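Local coordinates for protein N5-Carboxyaminoimidazole ribonucleotide synthetase (Staphylococcus aureus subsp. aureus, PDB 3ORQ) that catalyses the ATP-dependent carboxylation of 5-aminoimidazole ribonucleotide with bicarbonate to N5-carboxyaminoimidazole ribonucleotide, a step of purine biosynthesis, as an ATP-grasp ligase, at residues N242-S247 / L266-I271. Residues are numbered along the deposited sequence; the frame is centred on the assembly and turned at random.
With MG (magnesium ion), chain C; ADP (adenosine-5'-diphosphate), chain D.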
ATOM      1  N   ASN A 242      18.289  -2.077 -22.900  1.00 13.34           N
ATOM      2  CA  ASN A 242      17.876  -2.231 -24.282  1.00 15.33           C
ATOM      3  C   ASN A 242      18.591  -3.348 -25.006  1.00 17.03           C
ATOM      4  O   ASN A 242      17.973  -4.035 -25.803  1.00 20.21           O
ATOM      5  CB  ASN A 242      17.997  -0.934 -25.045  1.00 16.84           C
ATOM      6  CG  ASN A 242      17.101   0.157 -24.477  1.00 22.43           C
ATOM      7  OD1 ASN A 242      16.011  -0.106 -23.895  1.00 22.92           O
ATOM      8  ND2 ASN A 242      17.545   1.399 -24.646  1.00 28.09           N
ATOM      9  N   LYS A 243      19.872  -3.577 -24.714  1.00 17.05           N
ATOM     10  CA  LYS A 243      20.564  -4.730 -25.308  1.00 15.80           C
ATOM     11  C   LYS A 243      20.005  -6.023 -24.734  1.00 14.62           C
ATOM     12  O   LYS A 243      19.727  -6.977 -25.472  1.00 12.66           O
ATOM     13  CB  LYS A 243      22.071  -4.662 -25.074  1.00 17.73           C
ATOM     14  CG  LYS A 243      22.818  -3.718 -26.028  1.00 21.42           C
ATOM     15  CD  LYS A 243      24.206  -3.384 -25.472  1.00 23.37           C
ATOM     16  CE  LYS A 243      25.022  -2.533 -26.461  1.00 31.13           C
ATOM     17  NZ  LYS A 243      24.668  -1.080 -26.495  1.00 33.05           N
ATOM     18  N   ILE A 244      19.803  -6.047 -23.415  1.00 13.37           N
ATOM     19  CA  ILE A 244      19.402  -7.278 -22.741  1.00 13.83           C
ATOM     20  C   ILE A 244      18.045  -7.761 -23.213  1.00 15.13           C
ATOM     21  O   ILE A 244      17.800  -8.964 -23.324  1.00 17.06           O
ATOM     22  CB  ILE A 244      19.361  -7.072 -21.214  1.00 14.30           C
ATOM     23  CG1 ILE A 244      20.751  -6.734 -20.691  1.00 13.12           C
ATOM     24  CG2 ILE A 244      18.719  -8.270 -20.512  1.00 14.46           C
ATOM     25  CD1 ILE A 244      20.803  -6.432 -19.180  1.00 16.29           C
ATOM     26  N   ILE A 245      17.161  -6.810 -23.460  1.00 15.78           N
ATOM     27  CA  ILE A 245      15.779  -7.051 -23.868  1.00 16.45           C
ATOM     28  C   ILE A 245      15.635  -7.628 -25.293  1.00 17.05           C
ATOM     29  O   ILE A 245      14.613  -8.203 -25.648  1.00 18.51           O
ATOM     30  CB  ILE A 245      15.009  -5.703 -23.697  1.00 20.28           C
ATOM     31  CG1 ILE A 245      14.257  -5.696 -22.372  1.00 21.29           C
ATOM     32  CG2 ILE A 245      14.091  -5.334 -24.870  1.00 20.49           C
ATOM     33  CD1 ILE A 245      15.139  -5.609 -21.195  1.00 21.64           C
ATOM     34  N   GLN A 246      16.648  -7.484 -26.122  1.00 18.49           N
ATOM     35  CA  GLN A 246      16.615  -8.175 -27.432  1.00 21.62           C
ATOM     36  C   GLN A 246      16.996  -9.643 -27.354  1.00 18.81           C
ATOM     37  O   GLN A 246      16.851 -10.367 -28.334  1.00 19.56           O
ATOM     38  CB  GLN A 246      17.489  -7.493 -28.488  1.00 24.13           C
ATOM     39  CG  GLN A 246      16.794  -6.342 -29.198  1.00 32.27           C
ATOM     40  CD  GLN A 246      17.194  -4.997 -28.607  1.00 38.22           C
ATOM     41  OE1 GLN A 246      18.370  -4.582 -28.694  1.00 37.31           O
ATOM     42  NE2 GLN A 246      16.213  -4.296 -27.998  1.00 39.27           N
ATOM     43  N   SER A 247      17.512 -10.070 -26.214  1.00 15.43           N
ATOM     44  CA  SER A 247      17.965 -11.446 -26.100  1.00 16.75           C
ATOM     45  C   SER A 247      17.144 -12.302 -25.146  1.00 16.35           C
ATOM     46  O   SER A 247      17.205 -13.543 -25.242  1.00 17.41           O
ATOM     47  CB  SER A 247      19.463 -11.500 -25.737  1.00 18.37           C
ATOM     48  OG  SER A 247      20.256 -11.015 -26.827  1.00 24.72           O
ATOM     49  N   LEU A 266      31.189   0.908 -16.276  1.00 22.20           N
ATOM     50  CA  LEU A 266      29.942   0.192 -15.984  1.00 22.02           C
ATOM     51  C   LEU A 266      30.012  -1.241 -16.468  1.00 22.67           C
ATOM     52  O   LEU A 266      30.327  -1.480 -17.628  1.00 24.04           O
ATOM     53  CB  LEU A 266      28.727   0.879 -16.642  1.00 20.67           C
ATOM     54  CG  LEU A 266      27.305   0.459 -16.198  1.00 20.29           C
ATOM     55  CD1 LEU A 266      27.020   0.939 -14.781  1.00 20.28           C
ATOM     56  CD2 LEU A 266      26.175   0.918 -17.138  1.00 15.23           C
ATOM     57  N   TYR A 267      29.739  -2.192 -15.579  1.00 21.41           N
ATOM     58  CA  TYR A 267      29.502  -3.571 -15.999  1.00 21.87           C
ATOM     59  C   TYR A 267      28.124  -4.054 -15.506  1.00 21.61           C
ATOM     60  O   TYR A 267      27.702  -3.737 -14.377  1.00 20.29           O
ATOM     61  CB  TYR A 267      30.543  -4.547 -15.442  1.00 22.47           C
ATOM     62  CG  TYR A 267      32.031  -4.225 -15.612  1.00 25.89           C
ATOM     63  CD1 TYR A 267      32.620  -3.136 -14.957  1.00 27.41           C
ATOM     64  CD2 TYR A 267      32.863  -5.065 -16.356  1.00 24.15           C
ATOM     65  CE1 TYR A 267      33.954  -2.882 -15.071  1.00 26.63           C
ATOM     66  CE2 TYR A 267      34.193  -4.819 -16.456  1.00 24.44           C
ATOM     67  CZ  TYR A 267      34.736  -3.728 -15.816  1.00 27.97           C
ATOM     68  OH  TYR A 267      36.083  -3.460 -15.936  1.00 33.65           O
ATOM     69  N   VAL A 268      27.452  -4.857 -16.327  1.00 20.92           N
ATOM     70  CA  VAL A 268      26.305  -5.610 -15.867  1.00 20.99           C
ATOM     71  C   VAL A 268      26.798  -6.749 -14.986  1.00 21.68           C
ATOM     72  O   VAL A 268      27.638  -7.538 -15.426  1.00 22.50           O
ATOM     73  CB  VAL A 268      25.541  -6.191 -17.060  1.00 21.25           C
ATOM     74  CG1 VAL A 268      24.214  -6.750 -16.631  1.00 19.53           C
ATOM     75  CG2 VAL A 268      25.341  -5.131 -18.104  1.00 19.43           C
ATOM     76  N   ASN A 269      26.280  -6.833 -13.756  1.00 19.94           N
ATOM     77  CA  ASN A 269      26.527  -7.963 -12.875  1.00 19.07           C
ATOM     78  C   ASN A 269      25.557  -9.132 -13.066  1.00 18.56           C
ATOM     79  O   ASN A 269      25.956 -10.234 -13.426  1.00 17.25           O
ATOM     80  CB  ASN A 269      26.511  -7.531 -11.403  1.00 19.88           C
ATOM     81  CG  ASN A 269      26.614  -8.741 -10.417  1.00 23.56           C
ATOM     82  OD1 ASN A 269      27.245  -9.766 -10.723  1.00 25.10           O
ATOM     83  ND2 ASN A 269      25.968  -8.618  -9.245  1.00 17.90           N
ATOM     84  N   GLU A 270      24.284  -8.903 -12.764  1.00 17.76           N
ATOM     85  CA  GLU A 270      23.288  -9.966 -12.852  1.00 18.39           C
ATOM     86  C   GLU A 270      21.885  -9.392 -13.047  1.00 16.55           C
ATOM     87  O   GLU A 270      21.662  -8.202 -12.801  1.00 16.77           O
ATOM     88  CB  GLU A 270      23.343 -10.842 -11.579  1.00 21.06           C
ATOM     89  CG  GLU A 270      22.779 -10.183 -10.288  1.00 22.78           C
ATOM     90  CD  GLU A 270      23.083 -10.961  -8.994  1.00 30.49           C
ATOM     91  OE1 GLU A 270      23.787 -12.020  -9.056  1.00 31.09           O
ATOM     92  OE2 GLU A 270      22.634 -10.489  -7.899  1.00 29.52           O
ATOM     93  N   ILE A 271      20.946 -10.238 -13.473  1.00 14.36           N
ATOM     94  CA  ILE A 271      19.558  -9.837 -13.654  1.00 12.74           C
ATOM     95  C   ILE A 271      18.596 -10.734 -12.831  1.00 12.42           C
ATOM     96  O   ILE A 271      18.688 -11.968 -12.875  1.00 10.12           O
ATOM     97  CB  ILE A 271      19.135  -9.903 -15.117  1.00 14.50           C
ATOM     98  CG1 ILE A 271      20.213  -9.342 -16.039  1.00 16.29           C
ATOM     99  CG2 ILE A 271      17.775  -9.179 -15.335  1.00 12.19           C
ATOM    100  CD1 ILE A 271      19.862  -9.517 -17.544  1.00 20.37           C
TER
HETATM  101 MG    MG C 375      23.280  -9.423  -6.104  1.00 46.41          MG
HETATM  102  PB  ADP D 376      24.231 -12.727  -5.067  1.00 59.68           P
HETATM  103  O1B ADP D 376      23.597 -13.227  -6.339  1.00 61.31           O
HETATM  104  O2B ADP D 376      23.776 -11.411  -4.498  1.00 59.04           O
HETATM  105  O3B ADP D 376      24.319 -13.815  -4.032  1.00 68.35           O
HETATM  106  PA  ADP D 376      26.327 -11.391  -6.452  1.00 65.60           P
HETATM  107  O1A ADP D 376      27.010 -12.122  -7.580  1.00 65.52           O
HETATM  108  O2A ADP D 376      25.243 -10.398  -6.784  1.00 66.43           O
HETATM  109  O3A ADP D 376      25.789 -12.482  -5.384  1.00 69.90           O
HETATM  110  O5' ADP D 376      27.405 -10.626  -5.541  1.00 61.87           O
HETATM  111  C5' ADP D 376      27.063 -10.085  -4.277  1.00 59.69           C
HETATM  112  C4' ADP D 376      28.027  -8.957  -3.954  1.00 61.94           C
HETATM  113  O4' ADP D 376      29.399  -9.431  -3.947  1.00 62.13           O
HETATM  114  C3' ADP D 376      27.978  -7.819  -4.978  1.00 61.80           C
HETATM  115  O3' ADP D 376      26.980  -6.829  -4.704  1.00 63.69           O
HETATM  116  C2' ADP D 376      29.378  -7.235  -4.873  1.00 59.11           C
HETATM  117  O2' ADP D 376      29.419  -6.215  -3.891  1.00 54.48           O
HETATM  118  C1' ADP D 376      30.263  -8.410  -4.471  1.00 58.57           C
HETATM  119  N9  ADP D 376      30.834  -8.890  -5.748  1.00 55.95           N
HETATM  120  C8  ADP D 376      30.324  -9.887  -6.503  1.00 54.27           C
HETATM  121  N7  ADP D 376      31.040 -10.071  -7.639  1.00 53.00           N
HETATM  122  C5  ADP D 376      32.051  -9.166  -7.588  1.00 53.77           C
HETATM  123  C6  ADP D 376      33.198  -8.828  -8.470  1.00 52.32           C
HETATM  124  N6  ADP D 376      33.369  -9.515  -9.633  1.00 48.05           N
HETATM  125  N1  ADP D 376      34.009  -7.820  -8.073  1.00 52.71           N
HETATM  126  C2  ADP D 376      33.814  -7.137  -6.919  1.00 54.80           C
HETATM  127  N3  ADP D 376      32.792  -7.388  -6.065  1.00 55.38           N
HETATM  128  C4  ADP D 376      31.904  -8.381  -6.354  1.00 53.52           C
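Ile-244, near the C-terminal end of helix 234-245, meets Ile-271 of strand 266-272 tip to tip. Its CG2 lies 3.4 Å from Ile-271 CD1, tighter than a usual van der Waals distance, and its own CD1 comes within 3.6 Å of the same methyl, so Ile-271 CD1 touches both branches of Ile-244. In Ile-244, CG1 stands anti to the carbonyl carbon (chi1 -63°) and the chain runs on extended, which carries CD1 toward the strand. The packing is looser toward Val-268, whose CG1 is 4.3 Å from Ile-244 CD1. All three side chains are buried, and Leu-118 of helix 111-120 touches each of them. The backbone N of Ile-271 is hydrogen-bonded to the Glu-114 carboxylate (OE2) of the same helix. No hydrogen bond joins the two segments, and the backbones stay well apart: the nearest CA atoms, those of Ile-244 and Ile-271, are separated by 9.4 Å. The contact thus packs a helix of the ATP-grasp domain on one face of its large antiparallel sheet, while the other face of the same strand lines the nucleotide site. A classic beta bulge, in which Asn-269 and Glu-270 both face Glu-257 of strand 252-261, breaks the alternation, so two consecutive side chains point to the nucleotide side between Val-268 and Ile-271, which point to the helix. Asn-269 ND2 donates to ADP O2A at 3.1 Å (N-H...O angle 152°), whereas Glu-270 OE2 binds the magnesium ion at 2.2 Å. The metal also takes ADP O2A, at 2.3 Å, and Glu-257. Glu-270 extends beyond CG, bringing its carboxylate to the metal. Away from the apolar contact, segment 242-247 is exposed to solvent at Asn-242.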